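Local coordinates for protein threonine synthase (Brucella melitensis bv. 1, PDB 4F4F) that probably catalyses the last step of threonine biosynthesis, turning O-phospho-L-homoserine and water into L-threonine and phosphate with the help of pyridoxal 5'-phosphate, at residues L34-E39 with L324-H329; E46-L51 with A242-G247; S222-N225 with A230-M233; T449-H452 with K456-E459. One frame throughout, in Å; residues are numbered along the deposited sequence.

Contact 1 (L34-E39 with L324-H329); sequences LYLPQE and LLFEAH
Leu36 on strand 35-37 and Phe326 on the last turns of helix 321-328 make the closest backbone approach, 9.4 Å from CA to CA, so side chains must bridge the gap. One methyl does most of that work. Leu36 points toward the helix, and with CG beside its backbone N (chi1 -75°) it sends CD1 to the rim of the Phe326 ring, 3.6 Å from CD2 and near the ring plane; the ring meets the leucine with its edge. The two side chains lie side by side, running opposite ways. The same CD1 lies 3.7 Å from Glu327 OE2; a bend at chi2 (-73°) brings that carboxylate end nearer the strand than the start of the side chain suggests. That oxygen has polar partners of its own, a hydrogen bond from Tyr40 OH and a salt bridge to Arg331 NH2. Strand 35-37 pairs antiparallel with strand 8-10, and this small N-terminal sheet is thereby docked on a helix of the pyridoxal-phosphate enzyme region. Two arginines fasten its backbone as well: Arg323 reaches Tyr35 O, and Arg331 reaches Pro37 O. Where the helix ends, Leu325 O takes two donors from opposite faces of its plane, His329 N and His329 ND1, the latter at 2.6 Å with the carbonyl oxygen lying in the plane of the imidazole.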
# COMPACT_ATOMS: atom_id res chain seq x y z
N LEU A 34 -1.24 -11.03 -11.78
CA LEU A 34 -0.44 -10.50 -10.72
C LEU A 34 0.45 -11.60 -10.18
O LEU A 34 0.02 -12.75 -10.07
CB LEU A 34 -1.32 -9.95 -9.62
CG LEU A 34 -2.33 -8.87 -10.03
CD1 LEU A 34 -3.24 -8.53 -8.84
CD2 LEU A 34 -1.58 -7.66 -10.53
N TYR A 35 1.69 -11.25 -9.85
CA TYR A 35 2.63 -12.23 -9.30
C TYR A 35 2.44 -12.55 -7.82
O TYR A 35 2.21 -11.66 -7.00
CB TYR A 35 4.08 -11.81 -9.60
CG TYR A 35 4.49 -12.20 -10.99
CD1 TYR A 35 4.68 -13.53 -11.30
CD2 TYR A 35 4.70 -11.26 -11.99
CE1 TYR A 35 5.03 -13.94 -12.55
CE2 TYR A 35 5.09 -11.66 -13.27
CZ TYR A 35 5.27 -13.01 -13.54
OH TYR A 35 5.66 -13.48 -14.81
N LEU A 36 2.54 -13.84 -7.49
CA LEU A 36 2.49 -14.33 -6.13
C LEU A 36 3.54 -15.40 -5.92
O LEU A 36 3.91 -16.07 -6.87
CB LEU A 36 1.13 -14.95 -5.81
CG LEU A 36 -0.06 -14.03 -5.58
CD1 LEU A 36 -1.36 -14.88 -5.58
CD2 LEU A 36 0.12 -13.25 -4.29
N PRO A 37 4.00 -15.58 -4.67
CA PRO A 37 4.93 -16.65 -4.41
C PRO A 37 4.38 -18.00 -4.79
O PRO A 37 3.23 -18.27 -4.58
CB PRO A 37 5.18 -16.59 -2.89
CG PRO A 37 4.54 -15.40 -2.41
CD PRO A 37 3.78 -14.72 -3.49
N GLN A 38 5.24 -18.85 -5.37
CA GLN A 38 4.85 -20.19 -5.75
C GLN A 38 4.50 -20.99 -4.48
O GLN A 38 3.66 -21.88 -4.51
CB GLN A 38 6.00 -20.83 -6.47
CG GLN A 38 5.72 -22.23 -6.99
CD GLN A 38 6.92 -22.79 -7.68
OE1 GLN A 38 7.86 -23.26 -7.03
NE2 GLN A 38 6.90 -22.76 -8.98
N GLU A 39 5.20 -20.68 -3.40
CA GLU A 39 4.85 -21.19 -2.08
C GLU A 39 5.18 -20.14 -1.05
O GLU A 39 6.02 -19.26 -1.28
CB GLU A 39 5.63 -22.45 -1.73
CG GLU A 39 7.12 -22.25 -1.75
CD GLU A 39 7.77 -22.99 -2.89
OE1 GLU A 39 8.92 -23.43 -2.68
OE2 GLU A 39 7.13 -23.18 -3.97
N LEU A 324 -6.29 -12.50 -3.86
CA LEU A 324 -7.08 -13.36 -2.98
C LEU A 324 -7.98 -14.29 -3.78
O LEU A 324 -8.16 -15.47 -3.39
CB LEU A 324 -7.90 -12.57 -1.95
CG LEU A 324 -8.85 -13.38 -1.03
CD1 LEU A 324 -8.08 -14.42 -0.21
CD2 LEU A 324 -9.63 -12.46 -0.13
N LEU A 325 -8.59 -13.79 -4.85
CA LEU A 325 -9.40 -14.64 -5.70
C LEU A 325 -8.64 -15.90 -6.14
O LEU A 325 -9.18 -17.00 -6.14
CB LEU A 325 -9.89 -13.89 -6.95
CG LEU A 325 -10.98 -12.85 -6.74
CD1 LEU A 325 -11.30 -12.08 -8.04
CD2 LEU A 325 -12.26 -13.51 -6.20
N PHE A 326 -7.39 -15.72 -6.55
CA PHE A 326 -6.54 -16.83 -7.01
C PHE A 326 -6.40 -17.85 -5.89
O PHE A 326 -6.63 -19.05 -6.10
CB PHE A 326 -5.17 -16.29 -7.43
CG PHE A 326 -4.23 -17.28 -8.03
CD1 PHE A 326 -4.56 -17.98 -9.17
CD2 PHE A 326 -2.95 -17.47 -7.50
CE1 PHE A 326 -3.65 -18.86 -9.77
CE2 PHE A 326 -2.03 -18.32 -8.08
CZ PHE A 326 -2.39 -19.03 -9.22
N GLU A 327 -6.06 -17.39 -4.69
CA GLU A 327 -5.87 -18.30 -3.56
C GLU A 327 -7.18 -19.02 -3.19
O GLU A 327 -7.20 -20.24 -2.94
CB GLU A 327 -5.32 -17.54 -2.35
CG GLU A 327 -3.98 -16.85 -2.60
CD GLU A 327 -2.83 -17.80 -2.69
OE1 GLU A 327 -3.05 -19.05 -2.76
OE2 GLU A 327 -1.69 -17.29 -2.73
N ALA A 328 -8.28 -18.27 -3.19
CA ALA A 328 -9.58 -18.78 -2.81
C ALA A 328 -10.11 -19.87 -3.78
O ALA A 328 -10.86 -20.76 -3.36
CB ALA A 328 -10.58 -17.65 -2.66
N HIS A 329 -9.68 -19.80 -5.06
CA HIS A 329 -10.07 -20.78 -6.08
C HIS A 329 -9.09 -21.92 -6.15
O HIS A 329 -9.03 -22.64 -7.14
CB HIS A 329 -10.20 -20.10 -7.45
CG HIS A 329 -11.41 -19.20 -7.56
ND1 HIS A 329 -11.47 -17.98 -6.98
CD2 HIS A 329 -12.63 -19.38 -8.20
CE1 HIS A 329 -12.67 -17.42 -7.23
NE2 HIS A 329 -13.39 -18.28 -7.96

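Contact 2 (E46-L51 with A242-G247); sequences EQIRAL and AALSLG
Leu244, near the end of helix 236-245, forks between Ile48 and Leu51, and the contact rests on the two methyls of this leucine, which meet carbon atoms and one carbonyl oxygen. Its CG stands beside the backbone N (chi1 -74°), which aims both methyls at the other segment. CD2 goes to Ile48, 3.7 Å from CG2 and 3.6 Å from the carbonyl O, while CD1 rests 3.7 Å from Leu51 CB. The Ile48 carbonyl is already engaged, since its O accepts the backbone N of Leu51 at 2.9 Å; the methyl simply lies against it.

The polar interactions are local to each side. Arg49 NH1 pairs with Glu46 OE2 at 3.0 Å, one turn earlier on the same helix, and its NH2 makes a second salt bridge with Asp250. Helix 236-245 closes in a Schellman motif, with Gly247 at positive phi (112°), and the carbonyl of that glycine accepts a hydrogen bond from Arg52, just past the first segment.

Helix 56-64 touches both segments, Val59 on Leu244 and Ala62 on Leu51. Just past Ser245, Leu246 packs on Leu96 and Phe104, of the neighbouring strands 96-100 and 103-107.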
# COMPACT_ATOMS: atom_id res chain seq x y z
N GLU A 46 7.64 -22.13 17.31
CA GLU A 46 8.95 -21.86 17.95
C GLU A 46 9.76 -20.82 17.17
O GLU A 46 10.47 -20.05 17.77
CB GLU A 46 9.79 -23.15 18.08
CG GLU A 46 9.36 -24.02 19.22
CD GLU A 46 9.61 -23.36 20.55
OE1 GLU A 46 10.62 -22.65 20.71
OE2 GLU A 46 8.78 -23.53 21.42
N GLN A 47 9.67 -20.84 15.83
CA GLN A 47 10.37 -19.88 15.01
C GLN A 47 9.79 -18.49 15.25
O GLN A 47 10.52 -17.52 15.19
CB GLN A 47 10.35 -20.23 13.51
CG GLN A 47 11.34 -21.31 13.15
CD GLN A 47 11.02 -22.12 11.90
OE1 GLN A 47 9.94 -22.05 11.31
NE2 GLN A 47 12.00 -22.96 11.52
N ILE A 48 8.50 -18.39 15.53
CA ILE A 48 7.90 -17.09 15.86
C ILE A 48 8.32 -16.68 17.27
O ILE A 48 8.70 -15.53 17.50
CB ILE A 48 6.35 -17.08 15.67
CG1 ILE A 48 5.99 -17.35 14.19
CG2 ILE A 48 5.77 -15.76 16.18
CD1 ILE A 48 4.49 -17.62 13.98
N ARG A 49 8.26 -17.62 18.22
CA ARG A 49 8.77 -17.31 19.58
C ARG A 49 10.20 -16.78 19.53
O ARG A 49 10.54 -15.85 20.28
CB ARG A 49 8.64 -18.49 20.51
CG ARG A 49 7.20 -18.80 20.91
CD ARG A 49 7.06 -19.77 22.07
NE ARG A 49 5.71 -20.31 22.07
CZ ARG A 49 5.34 -21.41 21.40
NH1 ARG A 49 6.23 -22.16 20.73
NH2 ARG A 49 4.06 -21.81 21.42
N ALA A 50 11.00 -17.30 18.61
CA ALA A 50 12.40 -16.88 18.47
C ALA A 50 12.55 -15.42 18.02
O ALA A 50 13.60 -14.84 18.19
CB ALA A 50 13.18 -17.82 17.54
N LEU A 51 11.49 -14.82 17.48
CA LEU A 51 11.50 -13.40 17.07
C LEU A 51 11.29 -12.43 18.23
O LEU A 51 11.48 -11.21 18.06
CB LEU A 51 10.42 -13.17 16.01
CG LEU A 51 10.65 -13.98 14.74
CD1 LEU A 51 9.53 -13.72 13.75
CD2 LEU A 51 12.03 -13.74 14.15
N ALA A 242 3.44 -6.39 15.37
CA ALA A 242 2.27 -6.14 16.22
C ALA A 242 1.84 -7.40 16.98
O ALA A 242 1.62 -7.35 18.18
CB ALA A 242 1.12 -5.60 15.38
N ALA A 243 1.75 -8.53 16.28
CA ALA A 243 1.28 -9.77 16.90
C ALA A 243 2.29 -10.24 17.96
O ALA A 243 1.90 -10.74 19.02
CB ALA A 243 1.02 -10.87 15.87
N LEU A 244 3.58 -10.03 17.71
CA LEU A 244 4.59 -10.39 18.70
C LEU A 244 4.46 -9.54 19.96
O LEU A 244 4.63 -10.03 21.08
CB LEU A 244 6.01 -10.21 18.14
CG LEU A 244 6.49 -11.25 17.14
CD1 LEU A 244 7.74 -10.71 16.38
CD2 LEU A 244 6.74 -12.58 17.89
N SER A 245 4.11 -8.26 19.82
CA SER A 245 3.93 -7.42 20.99
C SER A 245 2.80 -7.99 21.86
O SER A 245 2.88 -7.93 23.08
CB SER A 245 3.62 -5.95 20.62
OG SER A 245 4.71 -5.32 19.97
N LEU A 246 1.77 -8.55 21.22
CA LEU A 246 0.61 -9.07 21.92
C LEU A 246 0.65 -10.54 22.31
O LEU A 246 -0.32 -11.08 22.88
CB LEU A 246 -0.67 -8.74 21.14
CG LEU A 246 -0.75 -7.26 20.76
CD1 LEU A 246 -1.93 -7.05 19.81
CD2 LEU A 246 -0.82 -6.39 22.00
N GLY A 247 1.78 -11.19 22.07
CA GLY A 247 2.00 -12.51 22.59
C GLY A 247 2.05 -13.63 21.58
O GLY A 247 2.12 -14.81 21.97

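Contact 3 (S222-N225 with A230-M233); sequences SGVN and ARIM
Asn225 and Arg231 are the closest pair of the two backbones, 7.7 Å between their CA atoms, where the chain leaves strand 221-223 and soon enters the short, weakly bonded helix 229-232. The contact is made by one long side chain laid against main chain. Arg231 points toward the strand end and then folds, bending at chi2 (-81°) and again at chi3 (-74°), so that aliphatic and charged portions both meet Asn225. Its CG comes to 3.5 Å from Asn225 O, and NH1 to 3.4 Å from Asn225 C, the guanidinium meeting the carbonyl carbon obliquely. On the same nitrogen, Val224 CG1 is a more distant neighbour at 4.1 Å, the two side chains running at a slant to one another. A water completes the link: it accepts from Arg231 NH1 at 3.0 Å, in the plane of the guanidinium, and accepts a weak bond from the backbone N of Asn225 at 3.1 Å. The CB of Asn225 points away from the helix. Arg231 also touches Lys117, the residue predicted to carry the cofactor but not linked to it here, and its side chain is about 6 Å from the bound pyridoxal phosphate. Met121, one turn on in helix 117-134, touches the arginine too; Ala230 packs further along that helix, and Val224 leans on Ile141 of strand 139-144, the neighbour of strand 221-223 in a parallel sheet.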
# COMPACT_ATOMS: atom_id res chain seq x y z
N SER A 222 9.21 2.65 -15.76
CA SER A 222 8.62 1.77 -14.76
C SER A 222 7.57 2.55 -13.94
O SER A 222 7.70 3.77 -13.75
CB SER A 222 9.69 1.19 -13.86
OG SER A 222 9.17 0.16 -13.05
N GLY A 223 6.52 1.85 -13.50
CA GLY A 223 5.33 2.48 -12.95
C GLY A 223 5.31 2.59 -11.43
O GLY A 223 6.13 2.02 -10.73
N VAL A 224 4.36 3.37 -10.93
CA VAL A 224 4.12 3.51 -9.51
C VAL A 224 2.77 2.90 -9.33
O VAL A 224 1.77 3.48 -9.74
CB VAL A 224 4.06 4.99 -9.07
CG1 VAL A 224 3.65 5.10 -7.61
CG2 VAL A 224 5.41 5.65 -9.29
N ASN A 225 2.71 1.69 -8.80
CA ASN A 225 1.40 1.22 -8.47
C ASN A 225 1.29 0.07 -7.55
O ASN A 225 2.23 -0.70 -7.29
CB ASN A 225 0.62 0.91 -9.73
CG ASN A 225 1.34 -0.04 -10.59
OD1 ASN A 225 1.79 -1.08 -10.12
ND2 ASN A 225 1.46 0.30 -11.88
N ALA A 230 6.26 -5.99 -4.65
CA ALA A 230 7.08 -5.32 -3.60
C ALA A 230 6.38 -4.15 -2.91
O ALA A 230 6.85 -3.65 -1.87
CB ALA A 230 8.43 -4.90 -4.16
N ARG A 231 5.24 -3.72 -3.42
CA ARG A 231 4.37 -2.87 -2.60
C ARG A 231 3.67 -3.67 -1.55
O ARG A 231 3.16 -3.12 -0.56
CB ARG A 231 3.30 -2.13 -3.43
CG ARG A 231 3.83 -0.94 -4.21
CD ARG A 231 3.97 0.30 -3.34
NE ARG A 231 2.67 0.87 -3.06
CZ ARG A 231 1.99 1.67 -3.88
NH1 ARG A 231 2.50 2.06 -5.05
NH2 ARG A 231 0.76 2.09 -3.55
N ILE A 232 3.52 -4.98 -1.78
CA ILE A 232 2.79 -5.78 -0.79
C ILE A 232 3.74 -6.44 0.19
O ILE A 232 3.56 -6.35 1.38
CB ILE A 232 1.93 -6.85 -1.45
CG1 ILE A 232 0.81 -6.15 -2.27
CG2 ILE A 232 1.34 -7.78 -0.39
CD1 ILE A 232 -0.11 -7.16 -2.94
N MET A 233 4.77 -7.08 -0.33
CA MET A 233 5.67 -7.87 0.50
C MET A 233 6.11 -7.20 1.81
O MET A 233 6.06 -7.83 2.85
CB MET A 233 6.89 -8.26 -0.34
CG MET A 233 7.93 -9.04 0.40
SD MET A 233 9.35 -9.32 -0.69
CE MET A 233 10.55 -8.23 0.02
O HOH W 1 4.94 1.38 -6.67

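Contact 4 (T449-H452 with K456-E459); sequences TVLH and KIVE
The main-chain polar groups of Leu451 bond to Ser194 and Glu196, while its CB points toward helix 455-465, where the side chain meets Ile457. The side chains touch through carbon atoms, and one methyl also nears a carbonyl oxygen. Leu451 CD2 comes to 3.8 Å from Ile457 CG2, and that same methyl lies 4.1 Å from Leu451 CB, so the isoleucine branch covers the leucine from its root to one tip. Ile457 achieves this with CG2 set opposite its backbone N, while CG1 stands beside that N, opposite the carbonyl carbon (chi1 -68°), and carries CD1 to His452 CB at 4.0 Å. Beyond CB, the end of the His452 side chain leads away. Val458 approaches more loosely: CG2 is 4.2 Å from Leu451 CD1 and 4.3 Å from the carbonyl O of His452.

The chain turns straight from strand to helix here, a tight beta-alpha connection whose first helical turn folds back on the strand. Strand 449-452 is an outermost strand of the five-stranded parallel sheet, beside strand 190-196, whose Leu193 and Ile195 pack on Leu451. Tyr461, a turn further along the helix, also touches Leu451, and Val458 also meets Met209 of helix 199-211.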
# COMPACT_ATOMS: atom_id res chain seq x y z
N THR A 449 7.55 21.86 -12.20
CA THR A 449 7.45 22.42 -13.52
C THR A 449 6.01 22.30 -13.97
O THR A 449 5.45 21.20 -13.96
CB THR A 449 8.35 21.68 -14.50
OG1 THR A 449 9.69 21.73 -14.03
CG2 THR A 449 8.27 22.29 -15.92
N VAL A 450 5.44 23.42 -14.39
CA VAL A 450 4.09 23.44 -14.96
C VAL A 450 4.16 23.02 -16.42
O VAL A 450 4.93 23.62 -17.19
CB VAL A 450 3.46 24.83 -14.83
CG1 VAL A 450 2.06 24.87 -15.48
CG2 VAL A 450 3.42 25.27 -13.37
N LEU A 451 3.38 22.01 -16.82
CA LEU A 451 3.32 21.55 -18.22
C LEU A 451 1.88 21.44 -18.66
O LEU A 451 1.03 21.04 -17.86
CB LEU A 451 3.97 20.18 -18.42
CG LEU A 451 5.44 20.06 -18.06
CD1 LEU A 451 5.85 18.59 -18.16
CD2 LEU A 451 6.26 20.93 -18.98
N HIS A 452 1.61 21.82 -19.91
CA HIS A 452 0.35 21.54 -20.55
C HIS A 452 0.05 20.08 -20.70
O HIS A 452 0.96 19.23 -20.72
CB HIS A 452 0.24 22.28 -21.91
CG HIS A 452 -0.11 23.74 -21.77
ND1 HIS A 452 0.39 24.68 -22.58
CD2 HIS A 452 -0.91 24.41 -20.87
CE1 HIS A 452 -0.08 25.89 -22.22
NE2 HIS A 452 -0.87 25.73 -21.17
N LYS A 456 3.26 14.61 -25.94
CA LYS A 456 4.59 14.97 -26.46
C LYS A 456 5.37 15.95 -25.56
O LYS A 456 6.60 15.87 -25.45
CB LYS A 456 4.49 15.58 -27.90
N ILE A 457 4.68 16.92 -24.96
CA ILE A 457 5.33 17.85 -24.04
C ILE A 457 5.91 17.08 -22.82
O ILE A 457 7.07 17.26 -22.46
CB ILE A 457 4.37 18.98 -23.58
CG1 ILE A 457 4.03 19.91 -24.77
CG2 ILE A 457 4.95 19.76 -22.40
CD1 ILE A 457 3.01 21.01 -24.46
N VAL A 458 5.10 16.21 -22.22
CA VAL A 458 5.52 15.45 -21.04
C VAL A 458 6.66 14.49 -21.44
O VAL A 458 7.67 14.39 -20.72
CB VAL A 458 4.34 14.71 -20.36
CG1 VAL A 458 4.84 13.84 -19.23
CG2 VAL A 458 3.30 15.70 -19.84
N GLU A 459 6.55 13.84 -22.60
CA GLU A 459 7.58 12.86 -22.98
C GLU A 459 8.89 13.59 -23.20
O GLU A 459 9.94 13.08 -22.81
CB GLU A 459 7.21 12.08 -24.24
CG GLU A 459 6.20 10.98 -24.01
CD GLU A 459 5.93 10.14 -25.25
OE1 GLU A 459 6.44 10.51 -26.32
OE2 GLU A 459 5.24 9.10 -25.16

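In the fold
Contact 3 is the one nearest the active site: its Arg231 lies beside Lys117, whereas in contact 1 Leu36 is about 13 Å from the cofactor and the Glu327 side chain about 9 Å from that of cofactor-binding Phe262. Contacts 1 and 2 both tie the N-terminal region to the pyridoxal-phosphate enzyme region, at sites with centres about 26 Å apart, and contact 3 is nested along the chain within the loops closed by both. Contacts 3 and 4 mark the two outermost strands of the same parallel sheet, centres about 25 Å apart. Contacts 2 and 4, about 50 Å between centres, lie on opposite sides of the chain's centre and away from the annotated sites.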